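Local structure of siroheme decarboxylase (Hydrogenobacter thermophilus, 4CH7) at residues M236-V241 with F271-F276; A67-K72 with Y132-V137; E286-A291 with Y303-S308; V137-K142 with H261-T266. The protein decarboxylates siroheme to didecarboxysiroheme, releasing two molecules of carbon dioxide, in the biosynthesis of heme d1. All coordinates share one frame; numbering follows the deposited sequence.

Contact 1: M236-V241 with F271-F276; sequences MSVWEV and FRYNLF
The carbonyl oxygen W239 O is held by two successive amides, N274 N and L275 N, each at 2.9 Å. The bond from L275 N lies in the carbonyl plane, whereas N274 N approaches tilted 24° from it. L275 O returns the grip by accepting from W239 N, and it also sits at the edge of the indole, 3.4 Å from W239 CD1. Just beyond, the N274 side-chain amide continues the pairing past the bulge with two bonds to the V241 backbone. Its CG stands in the crowded position between backbone N and carbonyl carbon (chi1 55°). OD1 takes the V241 N hydrogen on a lone pair at 2.7 Å, and N274 ND2 donates to V241 O, modelled at 2.5 Å, a doubtfully short distance.

V238 divides its two methyls between two rings. CG1 rests over the centre of the F276 ring at 3.8 Å, almost on the ring normal, and CG2 presses on a face of Y273, nearest CG at 3.6 Å; both are CH-pi contacts. The selenium of M236, a selenomethionine, adds an oblique Met-aromatic contact with F276, SE to CD2 3.9 Å. On the other side of the sheet W239 CB meets L275 CB, and W239 NE1 donates to S237 OG, an oxygen that also bonds A277 O. The indole further stacks on Y303.

N274 and L275 together facing W239 make a classic beta bulge, here where strands 233-239 and 275-281 pair antiparallel in the second AsnC-like domain.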
loop_
_atom_site.group_PDB
_atom_site.type_symbol
_atom_site.label_atom_id
_atom_site.label_comp_id
_atom_site.label_asym_id
_atom_site.label_seq_id
_atom_site.Cartn_x
_atom_site.Cartn_y
_atom_site.Cartn_z
HETATM N N MSE A 236 9.705 3.469 11.941
HETATM C CA MSE A 236 8.394 4.083 12.023
HETATM C C MSE A 236 8.401 4.952 13.268
HETATM O O MSE A 236 8.437 4.438 14.387
HETATM C CB MSE A 236 7.302 3.014 12.122
HETATM C CG MSE A 236 5.976 3.512 12.676
HETATM SE SE MSE A 236 4.661 2.087 12.788
HETATM C CE MSE A 236 4.600 1.619 10.906
ATOM N N SER A 237 8.415 6.266 13.078
ATOM C CA SER A 237 8.317 7.180 14.206
ATOM C C SER A 237 6.843 7.420 14.500
ATOM O O SER A 237 6.063 7.720 13.594
ATOM C CB SER A 237 9.024 8.500 13.903
ATOM O OG SER A 237 8.327 9.236 12.919
ATOM N N VAL A 238 6.454 7.258 15.758
ATOM C CA VAL A 238 5.069 7.488 16.151
ATOM C C VAL A 238 4.984 8.658 17.127
ATOM O O VAL A 238 5.809 8.782 18.029
ATOM C CB VAL A 238 4.415 6.216 16.735
ATOM C CG1 VAL A 238 4.345 5.131 15.673
ATOM C CG2 VAL A 238 5.179 5.720 17.951
ATOM N N TRP A 239 3.992 9.521 16.931
ATOM C CA TRP A 239 3.904 10.758 17.694
ATOM C C TRP A 239 2.510 10.985 18.263
ATOM O O TRP A 239 1.506 10.678 17.616
ATOM C CB TRP A 239 4.289 11.945 16.805
ATOM C CG TRP A 239 5.614 11.770 16.121
ATOM C CD1 TRP A 239 5.871 11.024 15.008
ATOM C CD2 TRP A 239 6.863 12.357 16.509
ATOM N NE1 TRP A 239 7.204 11.107 14.683
ATOM C CE2 TRP A 239 7.836 11.919 15.589
ATOM C CE3 TRP A 239 7.254 13.210 17.543
ATOM C CZ2 TRP A 239 9.176 12.308 15.677
ATOM C CZ3 TRP A 239 8.583 13.590 17.631
ATOM C CH2 TRP A 239 9.527 13.142 16.705
ATOM N N GLU A 240 2.452 11.521 19.478
ATOM C CA GLU A 240 1.189 11.990 20.028
ATOM C C GLU A 240 1.091 13.492 19.802
ATOM O O GLU A 240 1.847 14.270 20.391
ATOM C CB GLU A 240 1.077 11.665 21.515
ATOM C CG GLU A 240 -0.242 12.100 22.137
ATOM C CD GLU A 240 -0.365 11.683 23.586
ATOM O OE1 GLU A 240 0.221 10.645 23.959
ATOM O OE2 GLU A 240 -1.041 12.399 24.353
ATOM N N VAL A 241 0.169 13.891 18.934
ATOM C CA VAL A 241 0.034 15.284 18.534
ATOM C C VAL A 241 -1.413 15.731 18.695
ATOM O O VAL A 241 -2.329 15.004 18.312
ATOM C CB VAL A 241 0.456 15.480 17.062
ATOM C CG1 VAL A 241 0.419 16.954 16.680
ATOM C CG2 VAL A 241 1.838 14.906 16.823
ATOM N N PHE A 271 -3.047 2.598 22.192
ATOM C CA PHE A 271 -1.944 3.223 21.463
ATOM C C PHE A 271 -2.217 4.716 21.284
ATOM O O PHE A 271 -2.984 5.111 20.407
ATOM C CB PHE A 271 -1.767 2.545 20.102
ATOM C CG PHE A 271 -0.367 2.611 19.563
ATOM C CD1 PHE A 271 0.640 1.840 20.124
ATOM C CD2 PHE A 271 -0.062 3.430 18.487
ATOM C CE1 PHE A 271 1.933 1.888 19.625
ATOM C CE2 PHE A 271 1.229 3.486 17.981
ATOM C CZ PHE A 271 2.227 2.713 18.551
ATOM N N ARG A 272 -1.579 5.538 22.114
ATOM C CA ARG A 272 -1.872 6.972 22.165
ATOM C C ARG A 272 -1.248 7.808 21.045
ATOM O O ARG A 272 -1.467 9.021 20.977
ATOM C CB ARG A 272 -1.482 7.554 23.529
ATOM C CG ARG A 272 -2.675 7.835 24.434
ATOM C CD ARG A 272 -2.751 6.870 25.605
ATOM N NE ARG A 272 -1.847 7.247 26.688
ATOM C CZ ARG A 272 -1.886 6.720 27.909
ATOM N NH1 ARG A 272 -2.788 5.794 28.204
ATOM N NH2 ARG A 272 -1.026 7.119 28.837
ATOM N N TYR A 273 -0.485 7.169 20.166
ATOM C CA TYR A 273 0.149 7.886 19.064
ATOM C C TYR A 273 -0.796 8.017 17.868
ATOM O O TYR A 273 -1.322 7.019 17.370
ATOM C CB TYR A 273 1.450 7.195 18.655
ATOM C CG TYR A 273 2.367 6.896 19.822
ATOM C CD1 TYR A 273 3.158 7.888 20.384
ATOM C CD2 TYR A 273 2.444 5.618 20.357
ATOM C CE1 TYR A 273 3.995 7.614 21.450
ATOM C CE2 TYR A 273 3.277 5.335 21.418
ATOM C CZ TYR A 273 4.050 6.335 21.963
ATOM O OH TYR A 273 4.882 6.053 23.025
ATOM N N ASN A 274 -1.003 9.249 17.413
ATOM C CA ASN A 274 -1.917 9.518 16.308
ATOM C C ASN A 274 -1.208 9.957 15.023
ATOM O O ASN A 274 -1.827 10.030 13.959
ATOM C CB ASN A 274 -2.968 10.556 16.716
ATOM C CG ASN A 274 -2.351 11.847 17.229
ATOM O OD1 ASN A 274 -1.230 11.856 17.730
ATOM N ND2 ASN A 274 -3.090 12.946 17.112
ATOM N N LEU A 275 0.086 10.257 15.122
ATOM C CA LEU A 275 0.865 10.619 13.938
ATOM C C LEU A 275 2.007 9.641 13.685
ATOM O O LEU A 275 2.864 9.432 14.546
ATOM C CB LEU A 275 1.400 12.051 14.037
ATOM C CG LEU A 275 2.209 12.541 12.834
ATOM C CD1 LEU A 275 1.422 12.370 11.552
ATOM C CD2 LEU A 275 2.608 13.989 13.009
ATOM N N PHE A 276 1.999 9.039 12.498
ATOM C CA PHE A 276 3.045 8.106 12.093
ATOM C C PHE A 276 3.897 8.761 11.013
ATOM O O PHE A 276 3.366 9.378 10.087
ATOM C CB PHE A 276 2.446 6.805 11.546
ATOM C CG PHE A 276 1.791 5.931 12.592
ATOM C CD1 PHE A 276 1.263 6.468 13.763
ATOM C CD2 PHE A 276 1.705 4.559 12.396
ATOM C CE1 PHE A 276 0.658 5.658 14.717
ATOM C CE2 PHE A 276 1.105 3.739 13.344
ATOM C CZ PHE A 276 0.580 4.291 14.506
#

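Contact 2: A67-K72 with Y132-V137; sequences ALIAFK and YLVLRV
L68 and A70 carry the backbone pairing, each donating and accepting across to L135 and L133 respectively. The A70 N to L133 O bond is 3.1 Å long and its reverse, L133 N to A70 O, 2.8 Å. L135 N reaches L68 O from a position tilted 22° off the carbonyl plane. With I69-V134 and F71-Y132 as the non-hydrogen-bonded pairs, the segments run antiparallel, their axes 170° apart. CA-H...O contacts fill the intervals, as from I69 CA to L133 O at 3.3 Å. The pairing joins the first and last strands of the first AsnC-like domain, 65-71 and 132-139, in the antiparallel barrel.

Apolar contacts follow the same register. On one face I69 and V134 lie side by side, I69 CD1 touching V134 CG2 at 3.9 Å, and F71 CD1 comes to Y132 CB at 3.5 Å, these two side chains also lying side by side. On the other face A70 CB meets L133 CB at 3.8 Å.

At the A67-R136 end, A67 CB packs on R136 CG, while the guanidinium makes salt bridges with D65 and E117.

Helix 116-126 lies on the face of Y132 and V134, strand 103-109 flanks 65-71 along its other edge, and F276 of strand 275-281 packs on L68 and L135.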
loop_
_atom_site.group_PDB
_atom_site.type_symbol
_atom_site.label_atom_id
_atom_site.label_comp_id
_atom_site.label_asym_id
_atom_site.label_seq_id
_atom_site.Cartn_x
_atom_site.Cartn_y
_atom_site.Cartn_z
ATOM N N ALA A 67 -5.643 -2.493 7.827
ATOM C CA ALA A 67 -5.179 -1.912 9.080
ATOM C C ALA A 67 -3.726 -2.264 9.344
ATOM O O ALA A 67 -3.183 -3.202 8.755
ATOM C CB ALA A 67 -6.046 -2.380 10.236
ATOM N N LEU A 68 -3.103 -1.507 10.240
ATOM C CA LEU A 68 -1.759 -1.823 10.693
ATOM C C LEU A 68 -1.872 -2.671 11.952
ATOM O O LEU A 68 -2.430 -2.230 12.958
ATOM C CB LEU A 68 -0.969 -0.548 10.976
ATOM C CG LEU A 68 0.522 -0.694 11.277
ATOM C CD1 LEU A 68 1.213 -1.449 10.156
ATOM C CD2 LEU A 68 1.159 0.671 11.469
ATOM N N ILE A 69 -1.355 -3.893 11.888
ATOM C CA ILE A 69 -1.458 -4.818 13.011
ATOM C C ILE A 69 -0.117 -4.951 13.727
ATOM O O ILE A 69 0.932 -5.002 13.085
ATOM C CB ILE A 69 -1.952 -6.202 12.547
ATOM C CG1 ILE A 69 -3.199 -6.059 11.670
ATOM C CG2 ILE A 69 -2.237 -7.101 13.740
ATOM C CD1 ILE A 69 -4.355 -5.342 12.354
ATOM N N ALA A 70 -0.155 -5.001 15.057
ATOM C CA ALA A 70 1.052 -5.171 15.858
ATOM C C ALA A 70 0.879 -6.344 16.814
ATOM O O ALA A 70 -0.103 -6.400 17.546
ATOM C CB ALA A 70 1.352 -3.905 16.633
ATOM N N PHE A 71 1.827 -7.278 16.800
ATOM C CA PHE A 71 1.788 -8.425 17.704
ATOM C C PHE A 71 2.856 -8.311 18.787
ATOM O O PHE A 71 3.981 -7.885 18.514
ATOM C CB PHE A 71 2.003 -9.729 16.931
ATOM C CG PHE A 71 0.766 -10.259 16.259
ATOM C CD1 PHE A 71 -0.407 -9.513 16.227
ATOM C CD2 PHE A 71 0.775 -11.515 15.669
ATOM C CE1 PHE A 71 -1.550 -10.009 15.607
ATOM C CE2 PHE A 71 -0.360 -12.019 15.048
ATOM C CZ PHE A 71 -1.524 -11.264 15.016
ATOM N N LYS A 72 2.505 -8.684 20.015
ATOM C CA LYS A 72 3.515 -8.839 21.056
ATOM C C LYS A 72 3.960 -10.294 21.111
ATOM O O LYS A 72 3.279 -11.147 21.682
ATOM C CB LYS A 72 3.010 -8.376 22.424
ATOM C CG LYS A 72 3.989 -8.648 23.560
ATOM C CD LYS A 72 4.113 -7.461 24.499
ATOM C CE LYS A 72 2.775 -7.087 25.105
ATOM N NZ LYS A 72 2.909 -5.987 26.099
ATOM N N TYR A 132 -2.283 -7.646 21.115
ATOM C CA TYR A 132 -2.103 -7.132 19.763
ATOM C C TYR A 132 -2.812 -5.800 19.546
ATOM O O TYR A 132 -3.700 -5.419 20.314
ATOM C CB TYR A 132 -2.538 -8.155 18.707
ATOM C CG TYR A 132 -3.990 -8.578 18.781
ATOM C CD1 TYR A 132 -4.977 -7.875 18.101
ATOM C CD2 TYR A 132 -4.369 -9.696 19.509
ATOM C CE1 TYR A 132 -6.300 -8.264 18.160
ATOM C CE2 TYR A 132 -5.689 -10.093 19.571
ATOM C CZ TYR A 132 -6.649 -9.373 18.896
ATOM O OH TYR A 132 -7.965 -9.767 18.959
ATOM N N LEU A 133 -2.406 -5.094 18.495
ATOM C CA LEU A 133 -2.990 -3.801 18.171
ATOM C C LEU A 133 -3.627 -3.836 16.788
ATOM O O LEU A 133 -3.107 -4.476 15.870
ATOM C CB LEU A 133 -1.927 -2.705 18.225
ATOM C CG LEU A 133 -1.218 -2.506 19.561
ATOM C CD1 LEU A 133 -0.151 -1.437 19.446
ATOM C CD2 LEU A 133 -2.214 -2.155 20.648
ATOM N N VAL A 134 -4.761 -3.157 16.652
ATOM C CA VAL A 134 -5.429 -3.027 15.366
ATOM C C VAL A 134 -5.595 -1.544 15.056
ATOM O O VAL A 134 -6.536 -0.898 15.528
ATOM C CB VAL A 134 -6.787 -3.758 15.351
ATOM C CG1 VAL A 134 -7.522 -3.489 14.052
ATOM C CG2 VAL A 134 -6.578 -5.255 15.538
ATOM N N LEU A 135 -4.662 -1.009 14.272
ATOM C CA LEU A 135 -4.612 0.424 14.001
ATOM C C LEU A 135 -4.945 0.732 12.545
ATOM O O LEU A 135 -4.304 0.213 11.630
ATOM C CB LEU A 135 -3.224 0.979 14.340
ATOM C CG LEU A 135 -2.639 0.553 15.686
ATOM C CD1 LEU A 135 -1.249 1.136 15.887
ATOM C CD2 LEU A 135 -3.554 0.957 16.822
ATOM N N ARG A 136 -5.950 1.575 12.333
ATOM C CA ARG A 136 -6.294 2.013 10.987
ATOM C C ARG A 136 -5.737 3.402 10.716
ATOM O O ARG A 136 -6.176 4.389 11.308
ATOM C CB ARG A 136 -7.806 1.979 10.774
ATOM C CG ARG A 136 -8.343 0.573 10.578
ATOM C CD ARG A 136 -9.847 0.556 10.391
ATOM N NE ARG A 136 -10.335 -0.799 10.153
ATOM C CZ ARG A 136 -10.567 -1.684 11.117
ATOM N NH1 ARG A 136 -10.351 -1.362 12.385
ATOM N NH2 ARG A 136 -11.008 -2.897 10.819
ATOM N N VAL A 137 -4.761 3.466 9.817
ATOM C CA VAL A 137 -4.091 4.717 9.495
ATOM C C VAL A 137 -4.535 5.252 8.137
ATOM O O VAL A 137 -5.006 4.496 7.284
ATOM C CB VAL A 137 -2.561 4.548 9.507
ATOM C CG1 VAL A 137 -2.088 4.096 10.879
ATOM C CG2 VAL A 137 -2.122 3.550 8.446
#

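Contact 3: E286-A291 with Y303-S308; sequences EIKLLA and YALLFS
Helix 286-291 runs roughly antiparallel to strand 303-308, their axes 157° apart and 10.0 Å from each other at closest approach, so the strand reaches the helix through its side chains, and no hydrogen bond crosses. From the strand, Y303, L305 and F307 point toward the helix, which answers with I287, K288 and A291.

L305 is the middle piece and splits its methyls: CD1 reaches the helix backbone at K288 CA, 3.7 Å away, and CD2 touches A291 CB at 3.8 Å. I287 CG2 also borders L305 CD1, at 4.1 Å.

Strand 275-281, helix 284-297 and strand 303-314 form a beta-alpha-beta crossover, the two strands parallel with 233-239 between them. This is the second such unit of a ferredoxin-like beta-alpha-beta-beta-alpha-beta domain, as expected of the AsnC-like family, and the helix lies on the outer face of its sheet.

F307 and I287 slide past each other in opposite directions, with I287 CD1 obliquely placed 4.0 Å from F307 CE1; I287 CB and CG2 lie equally close to that same ring carbon. The stretched K288 crosses F307 at about a right angle, and its CG comes to the ring edge, 4.1 Å from F307 CZ. At the Y303 end of the strand segment, A291 CB meets Y303 CE2 at 3.8 Å, also obliquely.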
loop_
_atom_site.group_PDB
_atom_site.type_symbol
_atom_site.label_atom_id
_atom_site.label_comp_id
_atom_site.label_asym_id
_atom_site.label_seq_id
_atom_site.Cartn_x
_atom_site.Cartn_y
_atom_site.Cartn_z
ATOM N N GLU A 286 21.352 8.649 13.817
ATOM C CA GLU A 286 21.038 9.730 12.893
ATOM C C GLU A 286 19.537 10.022 12.880
ATOM O O GLU A 286 19.121 11.182 12.893
ATOM C CB GLU A 286 21.523 9.372 11.487
ATOM C CG GLU A 286 21.204 10.419 10.435
ATOM C CD GLU A 286 21.622 9.995 9.045
ATOM O OE1 GLU A 286 22.628 9.267 8.917
ATOM O OE2 GLU A 286 20.936 10.386 8.081
ATOM N N ILE A 287 18.734 8.963 12.851
ATOM C CA ILE A 287 17.281 9.087 12.927
ATOM C C ILE A 287 16.871 9.671 14.280
ATOM O O ILE A 287 16.003 10.545 14.348
ATOM C CB ILE A 287 16.585 7.724 12.698
ATOM C CG1 ILE A 287 16.668 7.317 11.225
ATOM C CG2 ILE A 287 15.130 7.773 13.136
ATOM C CD1 ILE A 287 16.138 5.923 10.937
ATOM N N LYS A 288 17.506 9.188 15.348
ATOM C CA LYS A 288 17.258 9.687 16.699
ATOM C C LYS A 288 17.444 11.198 16.782
ATOM O O LYS A 288 16.635 11.896 17.391
ATOM C CB LYS A 288 18.179 8.997 17.710
ATOM C CG LYS A 288 17.735 7.600 18.130
ATOM C CD LYS A 288 18.620 7.056 19.247
ATOM C CE LYS A 288 18.177 5.669 19.691
ATOM N NZ LYS A 288 19.083 5.092 20.726
ATOM N N LEU A 289 18.516 11.691 16.167
ATOM C CA LEU A 289 18.792 13.123 16.098
ATOM C C LEU A 289 17.639 13.873 15.435
ATOM O O LEU A 289 17.135 14.859 15.977
ATOM C CB LEU A 289 20.092 13.376 15.330
ATOM C CG LEU A 289 21.373 13.563 16.145
ATOM C CD1 LEU A 289 21.499 12.499 17.222
ATOM C CD2 LEU A 289 22.598 13.547 15.240
ATOM N N LEU A 290 17.229 13.393 14.264
ATOM C CA LEU A 290 16.128 13.988 13.509
ATOM C C LEU A 290 14.835 14.024 14.322
ATOM O O LEU A 290 14.109 15.017 14.306
ATOM C CB LEU A 290 15.914 13.218 12.201
ATOM C CG LEU A 290 14.656 13.522 11.385
ATOM C CD1 LEU A 290 14.595 14.989 11.003
ATOM C CD2 LEU A 290 14.588 12.641 10.145
ATOM N N ALA A 291 14.555 12.936 15.032
ATOM C CA ALA A 291 13.369 12.852 15.875
ATOM C C ALA A 291 13.454 13.831 17.046
ATOM O O ALA A 291 12.477 14.511 17.366
ATOM C CB ALA A 291 13.183 11.432 16.379
ATOM N N TYR A 303 6.624 10.483 22.054
ATOM C CA TYR A 303 6.906 9.799 20.800
ATOM C C TYR A 303 7.750 8.553 21.024
ATOM O O TYR A 303 8.263 8.327 22.121
ATOM C CB TYR A 303 7.602 10.734 19.809
ATOM C CG TYR A 303 9.077 10.952 20.066
ATOM C CD1 TYR A 303 9.509 11.905 20.979
ATOM C CD2 TYR A 303 10.036 10.220 19.378
ATOM C CE1 TYR A 303 10.856 12.111 21.206
ATOM C CE2 TYR A 303 11.382 10.420 19.600
ATOM C CZ TYR A 303 11.786 11.366 20.514
ATOM O OH TYR A 303 13.129 11.566 20.736
ATOM N N ALA A 304 7.889 7.750 19.974
ATOM C CA ALA A 304 8.688 6.534 20.037
ATOM C C ALA A 304 9.256 6.206 18.665
ATOM O O ALA A 304 8.613 6.452 17.642
ATOM C CB ALA A 304 7.853 5.375 20.552
ATOM N N LEU A 305 10.464 5.653 18.648
ATOM C CA LEU A 305 11.092 5.243 17.398
ATOM C C LEU A 305 11.079 3.725 17.271
ATOM O O LEU A 305 11.804 3.025 17.983
ATOM C CB LEU A 305 12.523 5.779 17.309
ATOM C CG LEU A 305 12.657 7.302 17.250
ATOM C CD1 LEU A 305 14.114 7.727 17.120
ATOM C CD2 LEU A 305 11.834 7.863 16.107
ATOM N N LEU A 306 10.243 3.223 16.369
ATOM C CA LEU A 306 10.133 1.788 16.149
ATOM C C LEU A 306 10.977 1.385 14.945
ATOM O O LEU A 306 10.489 1.353 13.813
ATOM C CB LEU A 306 8.669 1.371 15.956
ATOM C CG LEU A 306 7.757 1.372 17.191
ATOM C CD1 LEU A 306 7.370 2.781 17.618
ATOM C CD2 LEU A 306 6.514 0.536 16.941
ATOM N N PHE A 307 12.246 1.081 15.198
ATOM C CA PHE A 307 13.184 0.745 14.134
ATOM C C PHE A 307 12.880 -0.603 13.495
ATOM O O PHE A 307 12.599 -1.579 14.187
ATOM C CB PHE A 307 14.619 0.748 14.667
ATOM C CG PHE A 307 15.120 2.110 15.060
ATOM C CD1 PHE A 307 15.750 2.922 14.129
ATOM C CD2 PHE A 307 14.968 2.575 16.360
ATOM C CE1 PHE A 307 16.216 4.180 14.483
ATOM C CE2 PHE A 307 15.432 3.831 16.723
ATOM C CZ PHE A 307 16.057 4.634 15.781
ATOM N N SER A 308 12.939 -0.645 12.167
ATOM C CA SER A 308 12.797 -1.895 11.430
ATOM C C SER A 308 14.108 -2.675 11.490
ATOM O O SER A 308 15.106 -2.264 10.900
ATOM C CB SER A 308 12.407 -1.612 9.977
ATOM O OG SER A 308 12.692 -2.721 9.141
#

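Contact 4: V137-K142 with H261-T266; sequences VVRLFK and HCYQRT
R139 NE donates to H261 ND1 at 3.0 Å, linking the two side chains. The nitrogen of H261 lies close to the guanidinium plane, but R139 NE stands 34° out of the imidazole plane.

Backbone bonds hold the rest. V138 and Q264 exchange a pair, N to O in both directions at 2.8 Å, and L140 N points nearly straight at C262 O (2.6 Å, 171°), although it arrives tilted from the carbonyl plane. These bonds pair strand 132-139 antiparallel with strand 259-264, and so join the edges of the two AsnC-like domains within an eight-stranded barrel formed by one chain. Beyond the pairing the 137-142 segment turns off, with F141 at the centre of an inverse gamma turn.

Among the van der Waals contacts, R139 CG touches Y263 CE2 at 3.5 Å, approaching the ring obliquely. V137 CB packs on Y263 CB at 3.8 Å. L140 and Q264 cross at about a right angle, L140 CD2 lying 3.7 Å from Q264 CG with the amide nitrogen NE2 also close by, while L140 CB meets C262 CB at 4.0 Å. C262 also packs on A277 of strand 275-281.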
loop_
_atom_site.group_PDB
_atom_site.type_symbol
_atom_site.label_atom_id
_atom_site.label_comp_id
_atom_site.label_asym_id
_atom_site.label_seq_id
_atom_site.Cartn_x
_atom_site.Cartn_y
_atom_site.Cartn_z
ATOM N N VAL A 137 -4.761 3.466 9.817
ATOM C CA VAL A 137 -4.091 4.717 9.495
ATOM C C VAL A 137 -4.535 5.252 8.137
ATOM O O VAL A 137 -5.006 4.496 7.284
ATOM C CB VAL A 137 -2.561 4.548 9.507
ATOM C CG1 VAL A 137 -2.088 4.096 10.879
ATOM C CG2 VAL A 137 -2.122 3.550 8.446
ATOM N N VAL A 138 -4.396 6.560 7.954
ATOM C CA VAL A 138 -4.686 7.202 6.680
ATOM C C VAL A 138 -3.429 7.934 6.230
ATOM O O VAL A 138 -2.819 8.657 7.017
ATOM C CB VAL A 138 -5.827 8.221 6.809
ATOM C CG1 VAL A 138 -6.382 8.564 5.436
ATOM C CG2 VAL A 138 -6.924 7.678 7.704
ATOM N N ARG A 139 -3.037 7.744 4.974
ATOM C CA ARG A 139 -1.839 8.397 4.452
ATOM C C ARG A 139 -2.012 9.909 4.432
ATOM O O ARG A 139 -3.047 10.414 3.999
ATOM C CB ARG A 139 -1.529 7.901 3.039
ATOM C CG ARG A 139 -0.057 7.596 2.785
ATOM C CD ARG A 139 0.615 8.650 1.925
ATOM N NE ARG A 139 1.549 8.033 0.989
ATOM C CZ ARG A 139 1.288 7.832 -0.299
ATOM N NH1 ARG A 139 0.126 8.212 -0.810
ATOM N NH2 ARG A 139 2.191 7.254 -1.077
ATOM N N LEU A 140 -1.005 10.628 4.915
ATOM C CA LEU A 140 -1.012 12.082 4.818
ATOM C C LEU A 140 -0.354 12.515 3.514
ATOM O O LEU A 140 0.850 12.772 3.470
ATOM C CB LEU A 140 -0.321 12.735 6.021
ATOM C CG LEU A 140 -1.083 12.738 7.346
ATOM C CD1 LEU A 140 -0.389 13.618 8.371
ATOM C CD2 LEU A 140 -2.501 13.209 7.128
ATOM N N PHE A 141 -1.149 12.572 2.450
ATOM C CA PHE A 141 -0.671 13.061 1.163
ATOM C C PHE A 141 -0.832 14.575 1.119
ATOM O O PHE A 141 -1.643 15.105 0.357
ATOM C CB PHE A 141 -1.439 12.408 0.013
ATOM N N LYS A 142 -0.057 15.258 1.958
ATOM C CA LYS A 142 -0.096 16.711 2.056
ATOM C C LYS A 142 1.104 17.222 2.847
ATOM O O LYS A 142 1.485 16.641 3.865
ATOM C CB LYS A 142 -1.392 17.167 2.711
ATOM N N HIS A 261 6.841 8.583 4.018
ATOM C CA HIS A 261 5.393 8.585 4.212
ATOM C C HIS A 261 4.968 9.000 5.614
ATOM O O HIS A 261 5.604 8.640 6.605
ATOM C CB HIS A 261 4.810 7.210 3.885
ATOM C CG HIS A 261 5.087 6.760 2.487
ATOM N ND1 HIS A 261 4.477 7.327 1.389
ATOM C CD2 HIS A 261 5.906 5.796 2.006
ATOM C CE1 HIS A 261 4.913 6.734 0.291
ATOM N NE2 HIS A 261 5.781 5.801 0.640
ATOM N N CYS A 262 3.879 9.760 5.682
ATOM C CA CYS A 262 3.264 10.106 6.954
ATOM C C CYS A 262 1.831 9.590 6.983
ATOM O O CYS A 262 1.126 9.624 5.973
ATOM C CB CYS A 262 3.291 11.617 7.187
ATOM S SG CYS A 262 4.949 12.297 7.392
ATOM N N TYR A 263 1.413 9.095 8.142
ATOM C CA TYR A 263 0.064 8.577 8.308
ATOM C C TYR A 263 -0.539 9.166 9.568
ATOM O O TYR A 263 0.187 9.604 10.463
ATOM C CB TYR A 263 0.084 7.054 8.427
ATOM C CG TYR A 263 0.816 6.350 7.308
ATOM C CD1 TYR A 263 2.186 6.140 7.376
ATOM C CD2 TYR A 263 0.137 5.886 6.190
ATOM C CE1 TYR A 263 2.860 5.497 6.361
ATOM C CE2 TYR A 263 0.805 5.239 5.169
ATOM C CZ TYR A 263 2.166 5.049 5.260
ATOM O OH TYR A 263 2.838 4.407 4.247
ATOM N N GLN A 264 -1.865 9.178 9.640
ATOM C CA GLN A 264 -2.533 9.600 10.859
ATOM C C GLN A 264 -3.656 8.640 11.222
ATOM O O GLN A 264 -4.210 7.945 10.364
ATOM C CB GLN A 264 -3.066 11.026 10.731
ATOM C CG GLN A 264 -4.164 11.198 9.692
ATOM C CD GLN A 264 -4.892 12.516 9.848
ATOM O OE1 GLN A 264 -4.991 13.048 10.952
ATOM N NE2 GLN A 264 -5.406 13.051 8.746
ATOM N N ARG A 265 -3.968 8.597 12.509
ATOM C CA ARG A 265 -5.066 7.793 13.006
ATOM C C ARG A 265 -5.639 8.509 14.208
ATOM O O ARG A 265 -5.144 9.565 14.604
ATOM C CB ARG A 265 -4.571 6.407 13.419
ATOM C CG ARG A 265 -3.483 6.434 14.487
ATOM C CD ARG A 265 -3.140 5.028 14.980
ATOM N NE ARG A 265 -4.206 4.437 15.787
ATOM C CZ ARG A 265 -4.221 4.433 17.118
ATOM N NH1 ARG A 265 -3.231 4.989 17.801
ATOM N NH2 ARG A 265 -5.229 3.876 17.770
ATOM N N THR A 266 -6.679 7.937 14.795
ATOM C CA THR A 266 -7.196 8.468 16.040
ATOM C C THR A 266 -6.282 8.027 17.170
ATOM O O THR A 266 -5.453 7.136 16.990
ATOM C CB THR A 266 -8.608 7.957 16.318
ATOM O OG1 THR A 266 -9.170 8.707 17.398
ATOM C CG2 THR A 266 -8.588 6.479 16.678
#

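How the contacts relate
All four contacts reach the same closed sheet. Contacts 2 and 4 follow one another along strand 132-139 and share V137, while contacts 4 and 1 are tied through neighbouring strands, with F276 O 2.8 Å from Y263 N and centres about 10 Å apart. Contact 3 continues the sheet beyond contact 1, where M236 N lies 2.9 Å from L306 O. Contacts 1 and 2 meet face to face inside the barrel, M236 CE being 3.6 Å from L68 CD2. Three residues lie near H93, inferred to be the active-site residue, with side chains about 7 Å (L68, Y263) and 8 Å (M236) from its own; contact 3 lies away from it.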